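Local coordinates for protein insecticidal Delta-Endotoxin Cry8Ea1 (PDB 3EB7) that kills the larvae of the underground pest Holotrichia parallela, probably by forming pores in gut-cell membranes as three-domain Cry toxins do, at residues A[106-109]-A[110-113]; A[201-204]-A[205-208]. All blocks are in the same frame, centred on the assembly; numbering follows the deposited sequence. Where two conformers were deposited one is given.

How the contacts relate
Both contacts are stretches of about two helical turns in the N-terminal helical domain of the toxin, the bundle thought to insert into membranes in Cry toxins. Contact 1 lies on helix 99-119, far out on the bundle, its centre about 31 Å from the centre of the chain; contact 2 lies on helix 198-220, its centre about 16 Å from that point. Their centres are about 40 Å apart and their nearest atoms about 27 Å. Helix 161-191 meets both, at different places: Y167 and R170 near 110-113, Y186 and L190 near 205-208. Contact 1 meets other helices and the loop at W157 and F159, contact 2 also helix 263-270, which follows the bundle in the chain.

Contact 1 (A[106-109]-A[110-113]); sequences RNRF and EILD
E110 lies alongside R106, one turn further along helix 99-119, both side chains pointing the same way. What meets is carboxylate oxygen and alkyl chain: E110 OE2 is 3.3 Å from R106 CG, while R106 NE stays 4.9 Å from E110 OE2. The arginine chain bends at chi3 (-49°), and its NE bonds to the carbonyl of W157 rather than to the acid. I111 runs alongside N107 and sets its CD1 3.4 Å from N107 OD1; the same methyl reaches R108 NH1 more loosely, at 4.2 Å. The amide of N107 in turn puts its ND2 4.2 Å above the guanidinium plane of R108. R106 with E110 and N107 with I111 are i to i+4 neighbours within the N-terminal helical bundle. Four backbone bonds hold this part of the helix, from E110 N to R106 O (3.0 Å) through to D113 N with F109 O (3.0 Å). Further out, F109 and L112 pack on L146 of helix 133-153, F109 also meeting the ring of Y167 edge-to-face. D113, buried, has its carboxylate tied to R170 by a salt bridge and to H143 by a hydrogen bond. Opposite charges thus lie near each other at R106 and E110 without a direct ion pair, so their attraction is probably modest, and the fixed polar links of these side chains run outward to neighbouring parts of the domain.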
loop_
_atom_site.group_PDB
_atom_site.type_symbol
_atom_site.label_atom_id
_atom_site.label_comp_id
_atom_site.label_asym_id
_atom_site.label_seq_id
_atom_site.Cartn_x
_atom_site.Cartn_y
_atom_site.Cartn_z
ATOM N N ARG A 106 -0.735 -30.513 15.587
ATOM C CA ARG A 106 0.465 -30.003 16.221
ATOM C C ARG A 106 1.704 -30.421 15.406
ATOM O O ARG A 106 2.586 -29.609 15.115
ATOM C CB ARG A 106 0.539 -30.550 17.638
ATOM C CG ARG A 106 1.647 -30.006 18.480
ATOM C CD ARG A 106 2.010 -30.962 19.631
ATOM N NE ARG A 106 0.821 -31.413 20.358
ATOM C CZ ARG A 106 0.725 -32.577 20.997
ATOM N NH1 ARG A 106 1.756 -33.427 21.009
ATOM N NH2 ARG A 106 -0.413 -32.892 21.624
ATOM N N ASN A 107 1.740 -31.699 15.034
ATOM C CA ASN A 107 2.814 -32.278 14.238
ATOM C C ASN A 107 2.960 -31.624 12.844
ATOM O O ASN A 107 4.062 -31.389 12.384
ATOM C CB ASN A 107 2.618 -33.815 14.196
ATOM C CG ASN A 107 3.347 -34.502 13.033
ATOM O OD1 ASN A 107 4.589 -34.523 12.969
ATOM N ND2 ASN A 107 2.564 -35.116 12.126
ATOM N N ARG A 108 1.853 -31.284 12.195
ATOM C CA ARG A 108 1.914 -30.678 10.863
ATOM C C ARG A 108 2.473 -29.249 10.942
ATOM O O ARG A 108 3.184 -28.806 10.049
ATOM C CB ARG A 108 0.524 -30.648 10.192
ATOM C CG ARG A 108 -0.067 -31.991 9.824
ATOM C CD ARG A 108 0.762 -32.695 8.789
ATOM N NE ARG A 108 0.318 -34.080 8.607
ATOM C CZ ARG A 108 1.093 -35.064 8.129
ATOM N NH1 ARG A 108 2.358 -34.822 7.770
ATOM N NH2 ARG A 108 0.595 -36.296 8.002
ATOM N N PHE A 109 2.094 -28.551 12.015
ATOM C CA PHE A 109 2.459 -27.189 12.305
ATOM C C PHE A 109 3.957 -27.116 12.579
ATOM O O PHE A 109 4.631 -26.198 12.107
ATOM C CB PHE A 109 1.655 -26.681 13.531
ATOM C CG PHE A 109 2.286 -25.494 14.213
ATOM C CD1 PHE A 109 1.905 -24.191 13.873
ATOM C CD2 PHE A 109 3.302 -25.678 15.180
ATOM C CE1 PHE A 109 2.536 -23.088 14.475
ATOM C CE2 PHE A 109 3.924 -24.605 15.779
ATOM C CZ PHE A 109 3.550 -23.296 15.421
ATOM N N GLU A 110 4.465 -28.084 13.338
ATOM C CA GLU A 110 5.880 -28.126 13.693
ATOM C C GLU A 110 6.710 -28.471 12.488
ATOM O O GLU A 110 7.825 -28.003 12.347
ATOM C CB GLU A 110 6.140 -29.152 14.793
ATOM C CG GLU A 110 5.564 -28.799 16.181
ATOM C CD GLU A 110 5.658 -29.984 17.177
ATOM O OE1 GLU A 110 6.401 -30.957 16.904
ATOM O OE2 GLU A 110 4.986 -29.949 18.234
ATOM N N ILE A 111 6.162 -29.294 11.606
ATOM C CA ILE A 111 6.838 -29.592 10.332
ATOM C C ILE A 111 6.924 -28.335 9.470
ATOM O O ILE A 111 7.954 -28.080 8.857
ATOM C CB ILE A 111 6.162 -30.777 9.551
ATOM C CG1 ILE A 111 6.543 -32.134 10.190
ATOM C CG2 ILE A 111 6.473 -30.707 8.033
ATOM C CD1 ILE A 111 5.540 -33.245 9.942
ATOM N N LEU A 112 5.862 -27.537 9.425
ATOM C CA LEU A 112 5.914 -26.289 8.644
ATOM C C LEU A 112 6.935 -25.325 9.206
ATOM O O LEU A 112 7.790 -24.834 8.478
ATOM C CB LEU A 112 4.543 -25.631 8.494
ATOM C CG LEU A 112 3.702 -26.339 7.438
ATOM C CD1 LEU A 112 2.291 -25.865 7.547
ATOM C CD2 LEU A 112 4.280 -26.141 5.997
ATOM N N ASP A 113 6.884 -25.112 10.513
ATOM C CA ASP A 113 7.760 -24.142 11.168
ATOM C C ASP A 113 9.212 -24.552 10.904
ATOM O O ASP A 113 10.064 -23.758 10.505
ATOM C CB ASP A 113 7.413 -24.053 12.666
ATOM C CG ASP A 113 8.368 -23.164 13.442
ATOM O OD1 ASP A 113 8.962 -23.622 14.428
ATOM O OD2 ASP A 113 8.558 -22.002 13.057
#

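Contact 2 (A[201-204]-A[205-208])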
loop_
_atom_site.group_PDB
_atom_site.type_symbol
_atom_site.label_atom_id
_atom_site.label_comp_id
_atom_site.label_asym_id
_atom_site.label_seq_id
_atom_site.Cartn_x
_atom_site.Cartn_y
_atom_site.Cartn_z
ATOM N N TRP A 201 13.566 6.382 -15.959
ATOM C CA TRP A 201 12.572 6.774 -14.971
ATOM C C TRP A 201 11.328 5.834 -14.989
ATOM O O TRP A 201 10.861 5.396 -13.946
ATOM C CB TRP A 201 12.198 8.248 -15.116
ATOM C CG TRP A 201 11.364 8.647 -13.951
ATOM C CD1 TRP A 201 11.793 9.192 -12.773
ATOM C CD2 TRP A 201 9.933 8.500 -13.837
ATOM N NE1 TRP A 201 10.718 9.373 -11.934
ATOM C CE2 TRP A 201 9.569 8.980 -12.571
ATOM C CE3 TRP A 201 8.934 8.018 -14.698
ATOM C CZ2 TRP A 201 8.246 8.993 -12.129
ATOM C CZ3 TRP A 201 7.608 8.012 -14.258
ATOM C CH2 TRP A 201 7.278 8.502 -12.988
ATOM N N VAL A 202 10.814 5.527 -16.182
ATOM C CA VAL A 202 9.674 4.570 -16.324
ATOM C C VAL A 202 9.959 3.225 -15.624
ATOM O O VAL A 202 9.104 2.695 -14.901
ATOM C CB VAL A 202 9.289 4.368 -17.826
ATOM C CG1 VAL A 202 8.180 3.310 -17.992
ATOM C CG2 VAL A 202 8.860 5.667 -18.428
ATOM N N GLU A 203 11.172 2.719 -15.800
ATOM C CA GLU A 203 11.616 1.458 -15.195
ATOM C C GLU A 203 11.696 1.540 -13.682
ATOM O O GLU A 203 11.232 0.651 -12.945
ATOM C CB GLU A 203 12.973 1.048 -15.789
ATOM C CG GLU A 203 12.874 0.824 -17.318
ATOM C CD GLU A 203 14.231 0.753 -18.050
ATOM O OE1 GLU A 203 14.211 0.399 -19.236
ATOM O OE2 GLU A 203 15.303 1.039 -17.474
ATOM N N TYR A 204 12.269 2.641 -13.220
ATOM C CA TYR A 204 12.471 2.876 -11.799
ATOM C C TYR A 204 11.099 2.986 -11.109
ATOM O O TYR A 204 10.834 2.355 -10.102
ATOM C CB TYR A 204 13.295 4.186 -11.697
ATOM C CG TYR A 204 13.452 4.796 -10.335
ATOM C CD1 TYR A 204 12.489 5.680 -9.827
ATOM C CD2 TYR A 204 14.565 4.490 -9.548
ATOM C CE1 TYR A 204 12.640 6.269 -8.567
ATOM C CE2 TYR A 204 14.736 5.058 -8.312
ATOM C CZ TYR A 204 13.782 5.962 -7.816
ATOM O OH TYR A 204 13.979 6.527 -6.553
ATOM N N ASN A 205 10.216 3.798 -11.671
ATOM C CA ASN A 205 8.888 3.938 -11.142
ATOM C C ASN A 205 8.008 2.667 -11.222
ATOM O O ASN A 205 7.170 2.446 -10.366
ATOM C CB ASN A 205 8.217 5.101 -11.836
ATOM C CG ASN A 205 6.848 5.338 -11.306
ATOM O OD1 ASN A 205 6.685 5.737 -10.138
ATOM N ND2 ASN A 205 5.835 5.024 -12.121
ATOM N N ARG A 206 8.216 1.836 -12.244
ATOM C CA ARG A 206 7.529 0.543 -12.351
ATOM C C ARG A 206 7.953 -0.400 -11.209
ATOM O O ARG A 206 7.107 -1.118 -10.643
ATOM C CB ARG A 206 7.775 -0.095 -13.749
ATOM C CG ARG A 206 6.963 -1.377 -14.050
ATOM C CD ARG A 206 7.307 -1.979 -15.433
ATOM N NE ARG A 206 8.720 -2.379 -15.520
ATOM C CZ ARG A 206 9.582 -1.975 -16.456
ATOM N NH1 ARG A 206 9.202 -1.162 -17.454
ATOM N NH2 ARG A 206 10.828 -2.409 -16.400
ATOM N N PHE A 207 9.250 -0.408 -10.862
ATOM C CA PHE A 207 9.753 -1.259 -9.747
ATOM C C PHE A 207 9.141 -0.731 -8.454
ATOM O O PHE A 207 8.601 -1.504 -7.677
ATOM C CB PHE A 207 11.278 -1.189 -9.653
ATOM C CG PHE A 207 11.869 -1.933 -8.458
ATOM C CD1 PHE A 207 12.467 -3.183 -8.623
ATOM C CD2 PHE A 207 11.848 -1.372 -7.174
ATOM C CE1 PHE A 207 13.019 -3.887 -7.495
ATOM C CE2 PHE A 207 12.352 -2.061 -6.074
ATOM C CZ PHE A 207 12.950 -3.309 -6.240
ATOM N N ARG A 208 9.235 0.588 -8.227
ATOM C CA ARG A 208 8.582 1.247 -7.126
ATOM C C ARG A 208 7.113 0.874 -6.945
ATOM O O ARG A 208 6.703 0.478 -5.848
ATOM C CB ARG A 208 8.679 2.773 -7.270
ATOM C CG ARG A 208 7.919 3.483 -6.157
ATOM C CD ARG A 208 8.187 4.998 -6.016
ATOM N NE ARG A 208 8.270 5.699 -7.299
ATOM C CZ ARG A 208 8.984 6.806 -7.507
ATOM N NH1 ARG A 208 9.677 7.386 -6.527
ATOM N NH2 ARG A 208 8.996 7.351 -8.709
HETATM O O HOH W 1 6.340 3.736 -14.586
#
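N205 OD1 is gripped side-on by R208, which turns two nitrogens of its guanidinium onto this one oxygen: NH2 at 3.2 Å from OD1 and NE at 3.3 Å from OD1. The oxygen lies near the guanidinium plane, and both donors are tilted somewhat from the plane of the amide. The other end of that amide is held too: N205 ND2 donates to a water at 2.8 Å, which itself donates to V202 O, so the flip of the buried amide is fixed. N205 lies alongside W201, its CG anti to the backbone N (chi1 -178°), which lays the amide along the indole with the two planes only 8° apart. N205 CB makes a CH-pi contact over the six-membered ring, 3.8 Å from its centroid. R208 is flanked in turn: Y204 CE1 sits over one guanidinium face, with the phenol ring almost perpendicular (86°), and W201 CZ2 lies at the guanidinium edge, 3.9 Å from R208 NH2. The backbone bond from N205 N to W201 O is 2.9 Å long. E267 of helix 263-270 ties the cluster outward, through a salt bridge to R208 NH1 and a hydrogen bond from W201 NE1, while F263 meets the rings of W201 and Y204 edge-to-face. Such an aromatic and arginine cluster on the last long helix of the N-terminal bundle, joined to helix 263-270, is consistent with the contact between the helical bundle and the beta-rich domain that follows it in three-domain Cry toxins.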